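Local coordinates for De novo designed switch protein caging a hemagglutinin binder (sCageHA267_1S) (PDB 7CBC) that probably works as a designed biosensor switch, its helical bundle holding a small hemagglutinin-binding domain in a caged state until a triggering partner releases it, at residues 275-289 and 301-314. Numbering follows the deposited sequence.
Sequences CRIAAKIAAEFGYSE and CSEDEARDAVEYLR
Cys301 is tied to Cys275 by a disulfide, SG to SG 2.1 Å, which joins the first turn of helix 274-284 to the residue just ahead of the Ser302 N-cap of helix 303-315. Both cysteines also touch Arg17 of the long helix 3-46. Ser302 and Glu305 close a capping box, and the CB of Glu305 lies 3.8 Å from the SG of Cys275. One turn on, Asp308 takes the guanidinium of Arg276 at its edge in a salt bridge: NE donates to the syn lone pair of OD2 at 3.0 Å in a nearly straight bond, the oxygen lying in the guanidinium plane, while NH2 adds two weak bonds, one to each oxygen. The backbones come nearest at Ala309, whose CB packs on the CB of Ala279 at 3.7 Å. Tyr312, its CG anti to the backbone N (chi1 168°), lays one ring face against Arg276, the guanidinium stacked flat at 11° and CD over the ring centre. Replacing Arg276 with an alanine would probably leave the Asp308 carboxylate without this cationic mate and uncover that face of Tyr312. Leu313 splits its methyls, CD1 reaching the CB of Ala283 at 3.7 Å and CD2 meeting the CA of Lys280. Arg314, bent at chi3, forms a salt bridge with Glu289 whose crowded geometry makes its detail doubtful. With segment axes 8.6 Å apart and crossing at -50°, this is alanine-lined helix packing within a disulfide-linked three-helix miniprotein, consistent with the caged hemagglutinin binder docked on the long helical bundle.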
loop_
_atom_site.group_PDB
_atom_site.type_symbol
_atom_site.label_atom_id
_atom_site.label_comp_id
_atom_site.label_asym_id
_atom_site.label_seq_id
_atom_site.Cartn_x
_atom_site.Cartn_y
_atom_site.Cartn_z
ATOM N N CYS A 275 8.436 13.714 -1.897
ATOM C CA CYS A 275 9.697 14.432 -2.035
ATOM C C CYS A 275 9.559 15.886 -1.598
ATOM O O CYS A 275 10.497 16.451 -1.024
ATOM C CB CYS A 275 10.204 14.318 -3.477
ATOM S SG CYS A 275 10.694 12.608 -3.951
ATOM N N ARG A 276 8.396 16.498 -1.826
ATOM C CA ARG A 276 8.172 17.851 -1.321
ATOM C C ARG A 276 7.954 17.854 0.185
ATOM O O ARG A 276 8.479 18.724 0.891
ATOM C CB ARG A 276 6.976 18.494 -2.025
ATOM C CG ARG A 276 7.226 18.853 -3.482
ATOM C CD ARG A 276 5.988 19.500 -4.060
ATOM N NE ARG A 276 6.124 19.824 -5.477
ATOM C CZ ARG A 276 5.180 20.439 -6.184
ATOM N NH1 ARG A 276 4.043 20.800 -5.592
ATOM N NH2 ARG A 276 5.372 20.690 -7.474
ATOM N N ILE A 277 7.168 16.898 0.692
ATOM C CA ILE A 277 6.893 16.848 2.126
ATOM C C ILE A 277 8.191 16.699 2.908
ATOM O O ILE A 277 8.432 17.423 3.883
ATOM C CB ILE A 277 5.902 15.718 2.452
ATOM C CG1 ILE A 277 4.498 16.125 2.033
ATOM C CG2 ILE A 277 5.905 15.417 3.948
ATOM C CD1 ILE A 277 3.685 14.995 1.543
ATOM N N ALA A 278 9.051 15.765 2.486
ATOM C CA ALA A 278 10.360 15.635 3.117
ATOM C C ALA A 278 11.166 16.914 2.964
ATOM O O ALA A 278 11.833 17.355 3.908
ATOM C CB ALA A 278 11.126 14.452 2.522
ATOM N N ALA A 279 11.129 17.515 1.773
ATOM C CA ALA A 279 11.819 18.781 1.561
ATOM C C ALA A 279 11.350 19.830 2.557
ATOM O O ALA A 279 12.167 20.573 3.111
ATOM C CB ALA A 279 11.608 19.262 0.128
ATOM N N LYS A 280 10.041 19.896 2.815
ATOM C CA LYS A 280 9.539 20.872 3.781
ATOM C C LYS A 280 10.025 20.550 5.186
ATOM O O LYS A 280 10.493 21.439 5.912
ATOM C CB LYS A 280 8.014 20.930 3.749
ATOM C CG LYS A 280 7.449 22.056 4.595
ATOM C CD LYS A 280 5.921 22.111 4.556
ATOM C CE LYS A 280 5.398 23.198 5.507
ATOM N NZ LYS A 280 3.918 23.347 5.489
ATOM N N ILE A 281 9.944 19.274 5.577
ATOM C CA ILE A 281 10.447 18.853 6.884
ATOM C C ILE A 281 11.920 19.233 7.050
ATOM O O ILE A 281 12.310 19.819 8.065
ATOM C CB ILE A 281 10.211 17.346 7.087
ATOM C CG1 ILE A 281 8.731 17.093 7.332
ATOM C CG2 ILE A 281 11.026 16.817 8.263
ATOM C CD1 ILE A 281 8.333 15.623 7.275
ATOM N N ALA A 282 12.758 18.929 6.050
ATOM C CA ALA A 282 14.183 19.233 6.180
ATOM C C ALA A 282 14.448 20.726 6.261
ATOM O O ALA A 282 15.398 21.152 6.926
ATOM C CB ALA A 282 14.964 18.648 5.012
ATOM N N ALA A 283 13.658 21.535 5.561
ATOM C CA ALA A 283 13.861 22.974 5.637
ATOM C C ALA A 283 13.506 23.498 7.022
ATOM O O ALA A 283 14.187 24.385 7.551
ATOM C CB ALA A 283 13.038 23.671 4.557
ATOM N N GLU A 284 12.458 22.945 7.632
ATOM C CA GLU A 284 12.076 23.363 8.972
ATOM C C GLU A 284 13.135 22.977 9.993
ATOM O O GLU A 284 13.366 23.716 10.958
ATOM C CB GLU A 284 10.705 22.784 9.334
ATOM C CG GLU A 284 9.542 23.637 8.829
ATOM C CD GLU A 284 8.213 22.882 8.730
ATOM O OE1 GLU A 284 8.152 21.687 9.099
ATOM O OE2 GLU A 284 7.220 23.493 8.270
ATOM N N PHE A 285 13.827 21.866 9.780
ATOM C CA PHE A 285 14.987 21.595 10.615
ATOM C C PHE A 285 16.207 22.439 10.248
ATOM O O PHE A 285 17.257 22.257 10.862
ATOM C CB PHE A 285 15.352 20.110 10.552
ATOM C CG PHE A 285 14.374 19.216 11.258
ATOM C CD1 PHE A 285 14.318 19.189 12.645
ATOM C CD2 PHE A 285 13.518 18.401 10.543
ATOM C CE1 PHE A 285 13.434 18.373 13.310
ATOM C CE2 PHE A 285 12.618 17.574 11.208
ATOM C CZ PHE A 285 12.578 17.570 12.603
ATOM N N GLY A 286 16.114 23.337 9.270
ATOM C CA GLY A 286 17.220 24.225 8.965
ATOM C C GLY A 286 18.241 23.711 7.970
ATOM O O GLY A 286 19.342 24.278 7.883
ATOM N N TYR A 287 17.919 22.655 7.229
ATOM C CA TYR A 287 18.796 22.152 6.180
ATOM C C TYR A 287 19.044 23.224 5.123
ATOM O O TYR A 287 18.156 24.015 4.794
ATOM C CB TYR A 287 18.162 20.929 5.493
ATOM C CG TYR A 287 18.312 19.585 6.196
ATOM C CD1 TYR A 287 17.917 19.408 7.522
ATOM C CD2 TYR A 287 18.823 18.484 5.516
ATOM C CE1 TYR A 287 18.046 18.159 8.153
ATOM C CE2 TYR A 287 18.960 17.239 6.134
ATOM C CZ TYR A 287 18.566 17.074 7.443
ATOM O OH TYR A 287 18.694 15.827 8.029
ATOM N N SER A 288 20.257 23.221 4.568
ATOM C CA SER A 288 20.576 23.984 3.370
ATOM C C SER A 288 20.114 23.226 2.128
ATOM O O SER A 288 19.839 22.026 2.176
ATOM C CB SER A 288 22.072 24.233 3.277
ATOM O OG SER A 288 22.755 23.003 3.081
ATOM N N GLU A 289 20.064 23.931 0.992
ATOM C CA GLU A 289 19.582 23.306 -0.240
ATOM C C GLU A 289 20.411 22.083 -0.610
ATOM O O GLU A 289 19.858 21.040 -0.982
ATOM C CB GLU A 289 19.584 24.314 -1.381
ATOM C CG GLU A 289 18.577 25.435 -1.187
ATOM C CD GLU A 289 18.267 26.158 -2.479
ATOM O OE1 GLU A 289 18.914 25.849 -3.504
ATOM O OE2 GLU A 289 17.373 27.030 -2.472
ATOM N N CYS A 301 14.455 9.866 -4.200
ATOM C CA CYS A 301 13.878 10.824 -5.133
ATOM C C CYS A 301 14.760 10.894 -6.370
ATOM O O CYS A 301 15.989 10.861 -6.273
ATOM C CB CYS A 301 13.737 12.223 -4.502
ATOM S SG CYS A 301 12.553 12.332 -3.109
ATOM N N SER A 302 14.127 10.967 -7.539
ATOM C CA SER A 302 14.859 11.211 -8.776
ATOM C C SER A 302 15.559 12.563 -8.710
ATOM O O SER A 302 15.386 13.321 -7.745
ATOM C CB SER A 302 13.910 11.180 -9.978
ATOM O OG SER A 302 12.978 12.252 -9.906
ATOM N N GLU A 303 16.343 12.894 -9.735
ATOM C CA GLU A 303 16.846 14.259 -9.822
ATOM C C GLU A 303 15.736 15.224 -10.210
ATOM O O GLU A 303 15.739 16.378 -9.774
ATOM C CB GLU A 303 17.996 14.329 -10.817
ATOM C CG GLU A 303 18.960 15.448 -10.546
ATOM C CD GLU A 303 20.328 15.149 -11.108
ATOM O OE1 GLU A 303 21.305 15.128 -10.322
ATOM O OE2 GLU A 303 20.420 14.923 -12.333
ATOM N N ASP A 304 14.784 14.762 -11.027
ATOM C CA ASP A 304 13.608 15.562 -11.354
ATOM C C ASP A 304 12.844 15.951 -10.099
ATOM O O ASP A 304 12.420 17.101 -9.945
ATOM C CB ASP A 304 12.686 14.779 -12.288
ATOM C CG ASP A 304 12.973 15.032 -13.753
ATOM O OD1 ASP A 304 13.711 15.991 -14.067
ATOM O OD2 ASP A 304 12.430 14.276 -14.587
ATOM N N GLU A 305 12.627 14.982 -9.211
ATOM C CA GLU A 305 11.776 15.206 -8.052
ATOM C C GLU A 305 12.476 16.088 -7.024
ATOM O O GLU A 305 11.863 17.006 -6.471
ATOM C CB GLU A 305 11.370 13.861 -7.438
ATOM C CG GLU A 305 10.314 13.072 -8.221
ATOM C CD GLU A 305 10.172 11.623 -7.749
ATOM O OE1 GLU A 305 11.189 11.012 -7.356
ATOM O OE2 GLU A 305 9.040 11.090 -7.770
ATOM N N ALA A 306 13.762 15.830 -6.765
ATOM C CA ALA A 306 14.494 16.615 -5.772
ATOM C C ALA A 306 14.617 18.070 -6.207
ATOM O O ALA A 306 14.269 18.981 -5.450
ATOM C CB ALA A 306 15.874 16.006 -5.523
ATOM N N ARG A 307 15.109 18.308 -7.428
ATOM C CA ARG A 307 15.157 19.668 -7.963
ATOM C C ARG A 307 13.791 20.335 -7.874
ATOM O O ARG A 307 13.683 21.503 -7.490
ATOM C CB ARG A 307 15.680 19.643 -9.407
ATOM C CG ARG A 307 15.271 20.823 -10.292
ATOM C CD ARG A 307 14.052 20.466 -11.157
ATOM N NE ARG A 307 13.307 21.648 -11.593
ATOM C CZ ARG A 307 12.041 21.623 -12.003
ATOM N NH1 ARG A 307 11.373 20.477 -12.021
ATOM N NH2 ARG A 307 11.439 22.745 -12.379
ATOM N N ASP A 308 12.728 19.595 -8.190
ATOM C CA ASP A 308 11.385 20.162 -8.098
ATOM C C ASP A 308 11.013 20.503 -6.662
ATOM O O ASP A 308 10.306 21.483 -6.418
ATOM C CB ASP A 308 10.348 19.198 -8.664
ATOM C CG ASP A 308 8.932 19.635 -8.337
ATOM O OD1 ASP A 308 8.423 20.543 -9.024
ATOM O OD2 ASP A 308 8.351 19.117 -7.357
ATOM N N ALA A 309 11.444 19.680 -5.702
ATOM C CA ALA A 309 11.057 19.908 -4.312
ATOM C C ALA A 309 11.765 21.129 -3.727
ATOM O O ALA A 309 11.155 21.899 -2.975
ATOM C CB ALA A 309 11.341 18.660 -3.474
ATOM N N VAL A 310 13.041 21.334 -4.069
ATOM C CA VAL A 310 13.754 22.507 -3.563
ATOM C C VAL A 310 13.299 23.769 -4.291
ATOM O O VAL A 310 13.055 24.805 -3.662
ATOM C CB VAL A 310 15.280 22.305 -3.653
ATOM C CG1 VAL A 310 15.711 21.216 -2.700
ATOM C CG2 VAL A 310 15.712 21.959 -5.065
ATOM N N GLU A 311 13.164 23.701 -5.622
ATOM C CA GLU A 311 12.543 24.797 -6.361
ATOM C C GLU A 311 11.154 25.107 -5.816
ATOM O O GLU A 311 10.745 26.274 -5.795
ATOM C CB GLU A 311 12.474 24.462 -7.857
ATOM C CG GLU A 311 13.790 24.685 -8.604
ATOM C CD GLU A 311 13.715 24.332 -10.086
ATOM O OE1 GLU A 311 14.782 24.229 -10.737
ATOM O OE2 GLU A 311 12.589 24.155 -10.608
ATOM N N TYR A 312 10.425 24.081 -5.356
ATOM C CA TYR A 312 9.099 24.291 -4.778
ATOM C C TYR A 312 9.174 25.060 -3.463
ATOM O O TYR A 312 8.315 25.906 -3.190
ATOM C CB TYR A 312 8.389 22.949 -4.577
ATOM C CG TYR A 312 7.136 23.035 -3.734
ATOM C CD1 TYR A 312 5.939 23.448 -4.286
ATOM C CD2 TYR A 312 7.153 22.703 -2.385
ATOM C CE1 TYR A 312 4.783 23.526 -3.521
ATOM C CE2 TYR A 312 6.003 22.780 -1.611
ATOM C CZ TYR A 312 4.821 23.194 -2.186
ATOM O OH TYR A 312 3.672 23.275 -1.431
ATOM N N LEU A 313 10.176 24.775 -2.625
ATOM C CA LEU A 313 10.322 25.529 -1.378
ATOM C C LEU A 313 10.599 27.002 -1.654
ATOM O O LEU A 313 10.055 27.884 -0.975
ATOM C CB LEU A 313 11.437 24.936 -0.509
ATOM C CG LEU A 313 11.230 23.559 0.141
ATOM C CD1 LEU A 313 12.489 23.139 0.905
ATOM C CD2 LEU A 313 10.018 23.552 1.060
ATOM N N ARG A 314 11.447 27.289 -2.647
ATOM C CA ARG A 314 11.765 28.676 -2.974
ATOM C C ARG A 314 10.665 29.361 -3.779
ATOM O O ARG A 314 10.582 30.594 -3.748
ATOM C CB ARG A 314 13.091 28.750 -3.738
ATOM C CG ARG A 314 12.995 28.308 -5.166
ATOM C CD ARG A 314 14.199 28.719 -5.985
ATOM N NE ARG A 314 15.235 27.693 -5.978
ATOM C CZ ARG A 314 16.335 27.746 -5.234
ATOM N NH1 ARG A 314 16.551 28.791 -4.440
ATOM N NH2 ARG A 314 17.224 26.763 -5.293
#